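Local coordinates for Alr4995 protein (Nostoc sp., PDB 6LRG) that probably hydrolyses arginine to ornithine in a guanidine-modifying domain, where L-ornithine is bound, and carries a separate Rossmann-type domain expected to bind a dinucleotide, at residues 113-118 with 139-144; 130-135 with 150-155; 19-24 with 88-93; 66-71 with 263-268. One frame throughout, in Å; residues are numbered along the deposited sequence.

In the fold
All four contacts lie in the ornithine-binding region of the chain or close to it, and three of them touch the ligand. Interactions 1 and 4 are buried, whereas interactions 2 and 3 are only partly so. Interaction 1 is largely polar and brings an arginine to the ornithine carboxylate. Interaction 3 brings a second arginine to that carboxylate, but its own two segments meet through an aromatic face and aliphatic groups. Interaction 4 lines the ligand's aliphatic chain and its side-chain amine, with Asn71 bonded to both Glu118 of interaction 1 and Arg90 of interaction 3. Interaction 2, away from ornithine, adjoins interaction 1 and joins strand 132-136 to the end of helix 145-152 and the next strand by one backbone bond and aliphatic packing.

Interaction 1 (113-118 with 139-144); sequences KDLPFE and RSELDS. With ORN (L-ornithine), chain E.
Arg139 reaches Glu118 and the ornithine carboxylate with the same guanidinium. NH1 lies 2.6 Å from Glu118 OE1 in a salt bridge and 2.9 Å from ornithine O, while NH2 donates to ornithine OXT at 2.7 Å. Only NH1 bonds to Glu118, on the syn lone pair of OE1, and the carboxylate and guanidinium planes stand 74° apart. A bend at chi2 (-66°) carries the arginine chain obliquely across Glu118, its methylenes against the carboxylate. That carboxylate is itself positioned by His168 and by the backbone N of Leu86.

Behind this first shell, Glu118 N donates to Ser140 OG at 3.1 Å, and Asp122 holds the same hydroxyl. The rigid ring of Pro116 packs on the carbonyl of Arg139 and beside Glu141 CB. Pro116 O accepts from Glu141 N at 3.0 Å. Leu115 CD2 rests on Asp143 CB at 3.8 Å. Farther out, Arg325 of the second subunit pairs with both Glu141 and Asp143, and Asp143 is also bonded to Ser336 and Lys334. The chemistry implies that a buried acid holds Arg139 in place and probably balances its charge, while two of its nitrogens face the ligand carboxylate.

Interaction 2 (130-135 with 150-155); sequences RWLWAG and KWLDIE
Leu132 and Glu155 share the one hydrogen bond between these segments: Leu132 N donates to Glu155 O at 2.6 Å. Leu132 also bonds to Leu157 through its backbone, so the pairing continues as strand 132-136 runs parallel to strand 155-160.

The apolar contacts lie beside this bond. Leu132 CB meets Ile154 CG2 at 4.1 Å, and its CD2 approaches Leu152 CD1 at 4.4 Å. Branched aliphatic chains suit this place because Leu74, Leu76 and Leu125 pack on the same side chains. Asp153 separates the two contributors: its positive phi turns the chain out of helix 145-152, and Ile154, next in the chain, points toward the strand as Leu152 does.

A mixed contact forms at the outer end. Trp131 and Glu155 run side by side in the same direction, and Trp131 CB comes within 3.7 Å of Glu155 OE1. The acid's strongest partner is Tyr282, and Arg199 both pairs with it and makes a cation-pi contact with Trp131. Trp131 CH2 also sits 3.6 Å over the centre of the Arg130 guanidinium, which Asp126 holds.

The pieces belong to a beta-alpha-beta unit. A short backbone bond flanked by aliphatic packing implies that the returning strand is joined to strand 132-136 near its start, with the charged Glu155 and Arg130 packing on Trp131 where the contact is partly exposed.

Interaction 3 (19-24 with 88-93); sequences YVINPW and KERQGE. With ORN (L-ornithine), chain E.
Oxygen O of ornithine is gripped by two arginines, Arg139 and Arg90, the latter being the one whose aliphatic chain meets Ile21 in this contact. Arg90 NH1 donates to ornithine O at 2.7 Å, with that oxygen in the guanidinium plane, and NH1 also bonds to Asn71. On the guanidinium's other edge Glu93 is held side-on: NH2 reaches its OE1 at 3.0 Å and NE its OE2 at 2.9 Å. The first of these lies in the guanidinium plane, but OE2 sits 29° out of it. A bend at chi3 (69°) swings the head toward the ligand, and the acid pins its rotation.

Ornithine OXT accepts from Asn22 ND2 at 3.1 Å, an amide that Ala258 O also holds. The loop 19-24 and the short, weakly bonded helix around 88-91 thus come together at the carboxylate end of the ligand site, in a domain related to dimethylarginine dimethylaminohydrolases.

The protein groups themselves meet without hydrogen bonds. Glu89 lays its CB over the centre of the Tyr19 ring, a CH-pi contact at 3.6 Å from the centroid and 13° off the normal. Tyrosine fits well here, since its face takes the aliphatic chain while its hydroxyl reaches past to Asp65. Ile21 CG2 approaches Glu89 OE1 at 3.6 Å, and Ile21 CD1 packs on Arg90 CG at 4.1 Å, with the same methyl resting beside the ornithine carboxylate.

Interaction 4 (66-71 with 263-268); sequences LVFTAN and KCLTLR. With ORN (L-ornithine), chain E.
Phe68 turns the edge of its ring to the backbone of Cys264, whose carbonyl carbon lies in the ring plane, while both faces are used by other groups. Ornithine CD sits 4.0 Å above one face, offset toward the rim, and Val67 CG2 covers the centre of the opposite one. An aromatic suits this place because it offers a flat apolar wall to the ligand's methylenes. Cys264 CB meets Phe68 CD1 obliquely at 3.5 Å, and Leu265 CD2 approaches CE1 at 3.7 Å from another oblique direction. That methyl also packs on Val67 CB at 3.9 Å.

The backbones support this arrangement. Phe68 is the centre of an inverse gamma turn, after which Ala70 N donates to Cys264 O at 3.2 Å. Ala70 CB lies only 3.3 Å from Thr266 O, and so close an approach suits the small side chain of alanine. Beyond it Leu267 CD2 packs at 3.4 Å on Thr69 O. The Thr69 hydroxyl bonds to Leu8 O, tying the turn to strand 6-9.

With its sulfur anti to the carbonyl carbon (chi1 -73°), Cys264 brings SG to 3.0 Å from ornithine NE, while Asn71 OD1 makes a weak bond to the same nitrogen. A cysteine at the distal nitrogen of the bound amino acid is consistent with the active site of guanidine-modifying enzymes, where a cysteine attacks the guanidino carbon.

Interaction 1 (113-118 with 139-144)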
# COMPACT_ATOMS: atom_id res chain seq x y z
N LYS B 113 41.84 30.32 -14.06
CA LYS B 113 40.72 31.08 -13.53
C LYS B 113 39.41 30.28 -13.51
O LYS B 113 38.38 30.77 -13.05
CB LYS B 113 40.54 32.40 -14.29
CG LYS B 113 41.72 33.43 -14.10
CD LYS B 113 42.68 33.24 -12.87
CE LYS B 113 42.02 33.24 -11.50
NZ LYS B 113 42.82 32.57 -10.45
N ASP B 114 39.47 29.03 -13.96
CA ASP B 114 38.29 28.15 -13.94
C ASP B 114 38.39 26.99 -12.93
O ASP B 114 37.47 26.18 -12.86
CB ASP B 114 38.02 27.61 -15.36
CG ASP B 114 39.22 26.88 -15.97
OD1 ASP B 114 40.01 27.54 -16.69
OD2 ASP B 114 39.37 25.65 -15.76
N LEU B 115 39.48 26.89 -12.17
CA LEU B 115 39.53 25.94 -11.06
C LEU B 115 39.37 26.61 -9.71
O LEU B 115 40.34 27.11 -9.15
CB LEU B 115 40.82 25.15 -11.03
CG LEU B 115 41.18 24.30 -12.24
CD1 LEU B 115 42.53 23.67 -11.97
CD2 LEU B 115 40.13 23.25 -12.48
N PRO B 116 38.14 26.61 -9.18
CA PRO B 116 37.97 27.10 -7.81
C PRO B 116 38.75 26.30 -6.78
O PRO B 116 38.88 25.08 -6.86
CB PRO B 116 36.46 26.94 -7.57
CG PRO B 116 35.97 26.08 -8.70
CD PRO B 116 36.85 26.40 -9.84
N PHE B 117 39.31 27.02 -5.83
CA PHE B 117 40.02 26.42 -4.71
C PHE B 117 40.02 27.44 -3.60
O PHE B 117 40.37 28.59 -3.84
CB PHE B 117 41.45 26.05 -5.08
CG PHE B 117 42.29 25.76 -3.89
CD1 PHE B 117 42.07 24.62 -3.15
CD2 PHE B 117 43.29 26.64 -3.49
CE1 PHE B 117 42.83 24.34 -2.04
CE2 PHE B 117 44.05 26.38 -2.37
CZ PHE B 117 43.83 25.23 -1.65
N GLU B 118 39.60 27.04 -2.41
CA GLU B 118 39.30 28.05 -1.39
C GLU B 118 40.14 27.91 -0.13
O GLU B 118 39.66 28.13 0.98
CB GLU B 118 37.81 28.03 -1.07
CG GLU B 118 36.94 28.34 -2.30
CD GLU B 118 35.56 28.94 -1.99
OE1 GLU B 118 35.12 28.87 -0.82
OE2 GLU B 118 34.91 29.47 -2.92
N ARG B 139 33.10 23.83 -3.01
CA ARG B 139 33.86 25.02 -3.34
C ARG B 139 35.12 24.71 -4.12
O ARG B 139 35.33 25.23 -5.21
CB ARG B 139 34.20 25.78 -2.06
CG ARG B 139 32.99 26.35 -1.35
CD ARG B 139 32.29 27.45 -2.14
NE ARG B 139 31.28 28.09 -1.30
CZ ARG B 139 31.50 29.14 -0.51
NH1 ARG B 139 32.71 29.71 -0.45
NH2 ARG B 139 30.51 29.63 0.24
N SER B 140 35.99 23.86 -3.58
CA SER B 140 37.16 23.48 -4.34
C SER B 140 36.85 22.38 -5.34
O SER B 140 36.26 21.37 -4.99
CB SER B 140 38.27 23.04 -3.40
OG SER B 140 38.55 24.08 -2.49
N GLU B 141 37.27 22.60 -6.58
CA GLU B 141 37.22 21.57 -7.59
C GLU B 141 38.25 20.47 -7.33
O GLU B 141 39.40 20.75 -6.95
CB GLU B 141 37.44 22.18 -8.98
CG GLU B 141 36.95 21.29 -10.13
CD GLU B 141 35.43 21.30 -10.31
OE1 GLU B 141 34.90 20.43 -11.04
OE2 GLU B 141 34.76 22.19 -9.74
N LEU B 142 37.84 19.23 -7.54
CA LEU B 142 38.73 18.08 -7.46
C LEU B 142 40.01 18.27 -8.26
O LEU B 142 41.09 17.86 -7.82
CB LEU B 142 38.01 16.83 -7.97
CG LEU B 142 38.89 15.58 -8.07
CD1 LEU B 142 39.42 15.21 -6.71
CD2 LEU B 142 38.11 14.42 -8.68
N ASP B 143 39.88 18.89 -9.42
CA ASP B 143 41.01 19.08 -10.35
C ASP B 143 42.07 20.10 -9.89
O ASP B 143 43.13 20.21 -10.50
CB ASP B 143 40.48 19.51 -11.71
CG ASP B 143 40.24 18.34 -12.64
OD1 ASP B 143 40.71 17.23 -12.32
OD2 ASP B 143 39.59 18.52 -13.69
N SER B 144 41.80 20.86 -8.83
CA SER B 144 42.85 21.70 -8.26
C SER B 144 43.83 20.86 -7.43
O SER B 144 44.98 21.23 -7.28
CB SER B 144 42.25 22.83 -7.40
OG SER B 144 41.61 22.32 -6.25
N ORN E . 30.77 33.66 3.82
CA ORN E . 31.94 32.86 3.67
CB ORN E . 32.18 32.01 4.90
CG ORN E . 33.46 31.22 4.73
CD ORN E . 33.82 30.55 6.04
NE ORN E . 34.70 29.44 5.80
C ORN E . 31.77 32.01 2.44
O ORN E . 32.75 31.70 1.71
OXT ORN E . 30.62 31.61 2.13

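Interaction 2 (130-135 with 150-155)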
# COMPACT_ATOMS: atom_id res chain seq x y z
N ARG B 130 52.74 15.21 7.41
CA ARG B 130 52.96 14.04 6.57
C ARG B 130 52.21 14.12 5.23
O ARG B 130 52.72 13.70 4.18
CB ARG B 130 52.55 12.77 7.34
CG ARG B 130 53.31 12.60 8.68
CD ARG B 130 52.69 11.52 9.56
NE ARG B 130 51.34 11.85 9.99
CZ ARG B 130 50.50 10.99 10.56
NH1 ARG B 130 50.88 9.74 10.77
NH2 ARG B 130 49.28 11.37 10.93
N TRP B 131 51.00 14.68 5.25
CA TRP B 131 50.24 14.83 4.01
C TRP B 131 49.25 15.98 4.11
O TRP B 131 49.06 16.56 5.19
CB TRP B 131 49.50 13.53 3.68
CG TRP B 131 48.80 12.98 4.87
CD1 TRP B 131 47.71 13.51 5.49
CD2 TRP B 131 49.16 11.81 5.62
NE1 TRP B 131 47.35 12.74 6.57
CE2 TRP B 131 48.23 11.69 6.67
CE3 TRP B 131 50.16 10.85 5.49
CZ2 TRP B 131 48.27 10.64 7.59
CZ3 TRP B 131 50.21 9.81 6.41
CH2 TRP B 131 49.27 9.72 7.45
N LEU B 132 48.61 16.30 2.99
CA LEU B 132 47.55 17.31 2.99
C LEU B 132 46.18 16.68 2.74
O LEU B 132 46.01 15.88 1.82
CB LEU B 132 47.84 18.38 1.94
CG LEU B 132 46.80 19.46 1.68
CD1 LEU B 132 46.61 20.34 2.92
CD2 LEU B 132 47.21 20.28 0.47
N TRP B 133 45.19 17.03 3.55
CA TRP B 133 43.81 16.65 3.30
C TRP B 133 43.08 17.72 2.49
O TRP B 133 42.75 18.76 3.04
CB TRP B 133 43.06 16.42 4.60
CG TRP B 133 43.68 15.42 5.53
CD1 TRP B 133 44.53 15.67 6.56
CD2 TRP B 133 43.45 14.00 5.54
NE1 TRP B 133 44.88 14.50 7.19
CE2 TRP B 133 44.22 13.46 6.59
CE3 TRP B 133 42.68 13.13 4.75
CZ2 TRP B 133 44.24 12.10 6.88
CZ3 TRP B 133 42.70 11.77 5.04
CH2 TRP B 133 43.48 11.27 6.10
N ALA B 134 42.84 17.50 1.20
CA ALA B 134 42.11 18.48 0.39
C ALA B 134 40.65 18.08 0.20
O ALA B 134 40.37 16.96 -0.18
CB ALA B 134 42.77 18.67 -0.98
N GLY B 135 39.74 19.02 0.44
CA GLY B 135 38.32 18.75 0.26
C GLY B 135 37.82 19.11 -1.12
O GLY B 135 38.47 19.86 -1.85
N LYS B 150 51.73 19.48 -6.51
CA LYS B 150 52.82 19.94 -7.37
C LYS B 150 53.56 21.14 -6.77
O LYS B 150 54.78 21.25 -6.83
CB LYS B 150 52.22 20.30 -8.73
CG LYS B 150 53.15 20.57 -9.89
CD LYS B 150 52.29 21.20 -11.01
CE LYS B 150 53.08 21.51 -12.27
NZ LYS B 150 52.27 22.37 -13.18
N TRP B 151 52.79 22.05 -6.18
CA TRP B 151 53.28 23.36 -5.81
C TRP B 151 53.68 23.42 -4.36
O TRP B 151 54.56 24.17 -3.98
CB TRP B 151 52.21 24.41 -6.11
CG TRP B 151 52.10 24.75 -7.58
CD1 TRP B 151 53.06 24.57 -8.52
CD2 TRP B 151 50.97 25.31 -8.25
NE1 TRP B 151 52.61 24.99 -9.75
CE2 TRP B 151 51.33 25.46 -9.61
CE3 TRP B 151 49.69 25.71 -7.85
CZ2 TRP B 151 50.47 26.00 -10.56
CZ3 TRP B 151 48.84 26.26 -8.78
CH2 TRP B 151 49.23 26.39 -10.13
N LEU B 152 53.01 22.62 -3.53
CA LEU B 152 53.38 22.54 -2.13
C LEU B 152 54.31 21.35 -1.86
O LEU B 152 54.76 21.16 -0.74
CB LEU B 152 52.13 22.45 -1.26
CG LEU B 152 51.15 23.62 -1.39
CD1 LEU B 152 50.05 23.52 -0.35
CD2 LEU B 152 51.84 24.96 -1.28
N ASP B 153 54.59 20.56 -2.91
CA ASP B 153 55.45 19.38 -2.83
C ASP B 153 55.06 18.48 -1.66
O ASP B 153 55.85 18.24 -0.75
CB ASP B 153 56.92 19.80 -2.70
CG ASP B 153 57.89 18.67 -3.02
OD1 ASP B 153 57.81 18.06 -4.12
OD2 ASP B 153 58.76 18.41 -2.16
N ILE B 154 53.83 17.96 -1.69
CA ILE B 154 53.31 17.19 -0.58
C ILE B 154 52.29 16.17 -1.08
O ILE B 154 51.81 16.29 -2.20
CB ILE B 154 52.71 18.13 0.50
CG1 ILE B 154 52.50 17.40 1.83
CG2 ILE B 154 51.43 18.77 0.02
CD1 ILE B 154 52.43 18.33 3.01
N GLU B 155 52.00 15.15 -0.28
CA GLU B 155 51.02 14.13 -0.64
C GLU B 155 49.61 14.64 -0.37
O GLU B 155 49.30 15.05 0.76
CB GLU B 155 51.26 12.82 0.13
CG GLU B 155 50.41 11.67 -0.41
CD GLU B 155 50.47 10.40 0.43
OE1 GLU B 155 50.14 10.45 1.64
OE2 GLU B 155 50.82 9.33 -0.14

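Interaction 3 (19-24 with 88-93)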
# COMPACT_ATOMS: atom_id res chain seq x y z
N TYR B 19 24.98 39.15 1.44
CA TYR B 19 24.50 38.23 0.41
C TYR B 19 24.42 36.83 1.00
O TYR B 19 24.66 36.65 2.20
CB TYR B 19 25.43 38.26 -0.81
CG TYR B 19 26.90 38.24 -0.43
CD1 TYR B 19 27.54 37.06 -0.10
CD2 TYR B 19 27.64 39.42 -0.39
CE1 TYR B 19 28.87 37.04 0.27
CE2 TYR B 19 28.97 39.41 -0.03
CZ TYR B 19 29.58 38.23 0.29
OH TYR B 19 30.90 38.21 0.66
N VAL B 20 24.07 35.84 0.16
CA VAL B 20 23.93 34.44 0.59
C VAL B 20 24.66 33.50 -0.39
O VAL B 20 24.33 33.44 -1.59
CB VAL B 20 22.43 34.02 0.69
CG1 VAL B 20 22.31 32.64 1.35
CG2 VAL B 20 21.62 35.05 1.47
N ILE B 21 25.67 32.79 0.11
CA ILE B 21 26.44 31.89 -0.75
C ILE B 21 26.71 30.57 -0.05
O ILE B 21 27.30 29.66 -0.62
CB ILE B 21 27.79 32.52 -1.21
CG1 ILE B 21 28.63 32.96 -0.02
CG2 ILE B 21 27.56 33.69 -2.15
CD1 ILE B 21 29.96 33.53 -0.44
N ASN B 22 26.27 30.46 1.20
CA ASN B 22 26.20 29.17 1.87
C ASN B 22 24.95 29.13 2.75
O ASN B 22 24.42 30.18 3.10
CB ASN B 22 27.48 28.90 2.67
CG ASN B 22 27.52 29.67 3.95
OD1 ASN B 22 26.93 29.26 4.95
ND2 ASN B 22 28.22 30.80 3.95
N PRO B 23 24.46 27.92 3.09
CA PRO B 23 23.14 27.84 3.73
C PRO B 23 23.00 28.60 5.06
O PRO B 23 21.91 29.06 5.39
CB PRO B 23 22.94 26.33 3.95
CG PRO B 23 24.32 25.73 3.87
CD PRO B 23 25.05 26.59 2.87
N TRP B 24 24.09 28.74 5.81
CA TRP B 24 24.02 29.43 7.10
C TRP B 24 23.66 30.90 6.94
O TRP B 24 23.06 31.50 7.82
CB TRP B 24 25.33 29.30 7.85
CG TRP B 24 25.74 27.89 8.06
CD1 TRP B 24 26.40 27.09 7.18
CD2 TRP B 24 25.53 27.11 9.24
NE1 TRP B 24 26.62 25.85 7.74
CE2 TRP B 24 26.09 25.84 9.00
CE3 TRP B 24 24.92 27.36 10.47
CZ2 TRP B 24 26.07 24.82 9.95
CZ3 TRP B 24 24.89 26.34 11.42
CH2 TRP B 24 25.46 25.09 11.15
N LYS B 88 31.52 35.05 -7.20
CA LYS B 88 32.07 36.38 -7.44
C LYS B 88 31.94 37.35 -6.26
O LYS B 88 32.61 38.39 -6.24
CB LYS B 88 31.45 37.00 -8.69
CG LYS B 88 32.26 36.66 -9.92
CD LYS B 88 31.47 36.30 -11.18
CE LYS B 88 32.45 35.81 -12.26
NZ LYS B 88 32.23 36.43 -13.61
N GLU B 89 31.11 37.03 -5.28
CA GLU B 89 30.97 37.89 -4.10
C GLU B 89 32.26 37.96 -3.30
O GLU B 89 32.44 38.84 -2.44
CB GLU B 89 29.85 37.39 -3.18
CG GLU B 89 28.44 37.65 -3.66
CD GLU B 89 28.02 36.74 -4.78
OE1 GLU B 89 28.69 35.70 -4.97
OE2 GLU B 89 27.04 37.07 -5.48
N ARG B 90 33.16 37.01 -3.54
CA ARG B 90 34.37 36.92 -2.76
C ARG B 90 35.61 37.08 -3.62
O ARG B 90 36.70 37.28 -3.09
CB ARG B 90 34.41 35.60 -2.00
CG ARG B 90 33.47 35.56 -0.82
CD ARG B 90 33.87 34.49 0.19
NE ARG B 90 35.12 34.82 0.88
CZ ARG B 90 35.62 34.11 1.89
NH1 ARG B 90 34.97 33.04 2.32
NH2 ARG B 90 36.76 34.47 2.46
N GLN B 91 35.45 37.03 -4.93
CA GLN B 91 36.58 37.10 -5.84
C GLN B 91 37.37 38.39 -5.69
O GLN B 91 38.58 38.41 -5.91
CB GLN B 91 36.13 36.92 -7.28
CG GLN B 91 35.76 35.47 -7.61
CD GLN B 91 35.20 35.28 -9.00
OE1 GLN B 91 35.31 36.15 -9.86
NE2 GLN B 91 34.60 34.11 -9.25
N GLY B 92 36.71 39.46 -5.26
CA GLY B 92 37.39 40.73 -5.06
C GLY B 92 38.35 40.72 -3.88
O GLY B 92 39.19 41.61 -3.74
N GLU B 93 38.22 39.71 -3.02
CA GLU B 93 39.12 39.60 -1.87
C GLU B 93 40.50 39.13 -2.32
O GLU B 93 41.50 39.35 -1.62
CB GLU B 93 38.57 38.62 -0.83
CG GLU B 93 37.22 38.95 -0.26
CD GLU B 93 36.70 37.82 0.63
OE1 GLU B 93 37.52 37.03 1.14
OE2 GLU B 93 35.47 37.70 0.79
N ORN E . 30.77 33.66 3.82
CA ORN E . 31.94 32.86 3.67
CB ORN E . 32.18 32.01 4.90
CG ORN E . 33.46 31.22 4.73
CD ORN E . 33.82 30.55 6.04
NE ORN E . 34.70 29.44 5.80
C ORN E . 31.77 32.01 2.44
O ORN E . 32.75 31.70 1.71
OXT ORN E . 30.62 31.61 2.13

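Interaction 4 (66-71 with 263-268)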
# COMPACT_ATOMS: atom_id res chain seq x y z
N LEU B 66 36.18 39.14 4.16
CA LEU B 66 37.64 39.23 4.27
C LEU B 66 38.11 38.76 5.64
O LEU B 66 39.25 38.32 5.79
CB LEU B 66 38.10 40.66 3.99
CG LEU B 66 39.53 40.79 3.46
CD1 LEU B 66 39.60 40.14 2.09
CD2 LEU B 66 39.97 42.26 3.40
N VAL B 67 37.23 38.83 6.63
CA VAL B 67 37.55 38.36 7.97
C VAL B 67 37.88 36.87 7.98
O VAL B 67 38.52 36.37 8.90
CB VAL B 67 36.39 38.61 8.96
CG1 VAL B 67 36.28 40.07 9.29
CG2 VAL B 67 35.06 38.08 8.37
N PHE B 68 37.41 36.16 6.96
CA PHE B 68 37.63 34.71 6.90
C PHE B 68 38.91 34.40 6.14
O PHE B 68 38.89 33.96 4.99
CB PHE B 68 36.43 34.00 6.28
CG PHE B 68 35.18 34.13 7.12
CD1 PHE B 68 35.17 33.68 8.44
CD2 PHE B 68 34.03 34.71 6.60
CE1 PHE B 68 34.04 33.81 9.23
CE2 PHE B 68 32.88 34.84 7.39
CZ PHE B 68 32.89 34.38 8.69
N THR B 69 40.04 34.64 6.81
CA THR B 69 41.35 34.53 6.20
C THR B 69 41.80 33.09 5.94
O THR B 69 42.75 32.88 5.20
CB THR B 69 42.40 35.19 7.07
OG1 THR B 69 42.31 34.65 8.39
CG2 THR B 69 42.19 36.70 7.10
N ALA B 70 41.13 32.11 6.55
CA ALA B 70 41.40 30.71 6.26
C ALA B 70 41.25 30.42 4.76
O ALA B 70 41.96 29.58 4.19
CB ALA B 70 40.47 29.80 7.07
N ASN B 71 40.35 31.16 4.12
CA ASN B 71 40.16 31.02 2.69
C ASN B 71 41.09 31.91 1.86
O ASN B 71 40.95 31.96 0.65
CB ASN B 71 38.70 31.33 2.32
CG ASN B 71 37.70 30.51 3.12
OD1 ASN B 71 36.80 31.06 3.74
ND2 ASN B 71 37.86 29.19 3.12
N LYS B 263 38.33 28.63 13.37
CA LYS B 263 39.33 28.29 12.34
C LYS B 263 39.22 29.24 11.16
O LYS B 263 40.24 29.69 10.65
CB LYS B 263 39.16 26.86 11.82
CG LYS B 263 40.14 25.86 12.19
CD LYS B 263 41.18 25.82 11.15
CE LYS B 263 42.05 24.64 11.43
NZ LYS B 263 42.91 24.35 10.28
N CYS B 264 37.99 29.54 10.74
CA CYS B 264 37.76 30.33 9.53
C CYS B 264 38.31 31.73 9.65
O CYS B 264 38.67 32.35 8.65
CB CYS B 264 36.27 30.40 9.22
SG CYS B 264 35.64 28.88 8.59
N LEU B 265 38.35 32.23 10.87
CA LEU B 265 38.82 33.58 11.14
C LEU B 265 40.35 33.66 11.21
O LEU B 265 40.90 34.75 11.32
CB LEU B 265 38.18 34.08 12.43
CG LEU B 265 36.68 34.33 12.30
CD1 LEU B 265 36.01 34.45 13.67
CD2 LEU B 265 36.44 35.57 11.45
N THR B 266 41.02 32.52 11.11
CA THR B 266 42.48 32.46 11.23
C THR B 266 43.14 31.71 10.09
O THR B 266 42.53 30.85 9.46
CB THR B 266 42.94 31.78 12.55
OG1 THR B 266 42.75 30.36 12.46
CG2 THR B 266 42.19 32.33 13.76
N LEU B 267 44.41 32.01 9.86
CA LEU B 267 45.20 31.27 8.89
C LEU B 267 46.61 31.13 9.42
O LEU B 267 47.36 32.10 9.47
CB LEU B 267 45.21 31.97 7.53
CG LEU B 267 46.16 31.40 6.47
CD1 LEU B 267 45.82 29.96 6.15
CD2 LEU B 267 46.10 32.20 5.20
N ARG B 268 46.98 29.92 9.82
CA ARG B 268 48.34 29.68 10.27
C ARG B 268 49.34 29.78 9.12
O ARG B 268 49.31 28.96 8.21
CB ARG B 268 48.45 28.32 10.96
CG ARG B 268 49.85 27.98 11.45
CD ARG B 268 49.84 26.77 12.35
NE ARG B 268 51.19 26.33 12.73
CZ ARG B 268 51.47 25.71 13.87
NH1 ARG B 268 50.51 25.46 14.76
NH2 ARG B 268 52.72 25.33 14.13
N ORN E . 30.77 33.66 3.82
CA ORN E . 31.94 32.86 3.67
CB ORN E . 32.18 32.01 4.90
CG ORN E . 33.46 31.22 4.73
CD ORN E . 33.82 30.55 6.04
NE ORN E . 34.70 29.44 5.80
C ORN E . 31.77 32.01 2.44
O ORN E . 32.75 31.70 1.71
OXT ORN E . 30.62 31.61 2.13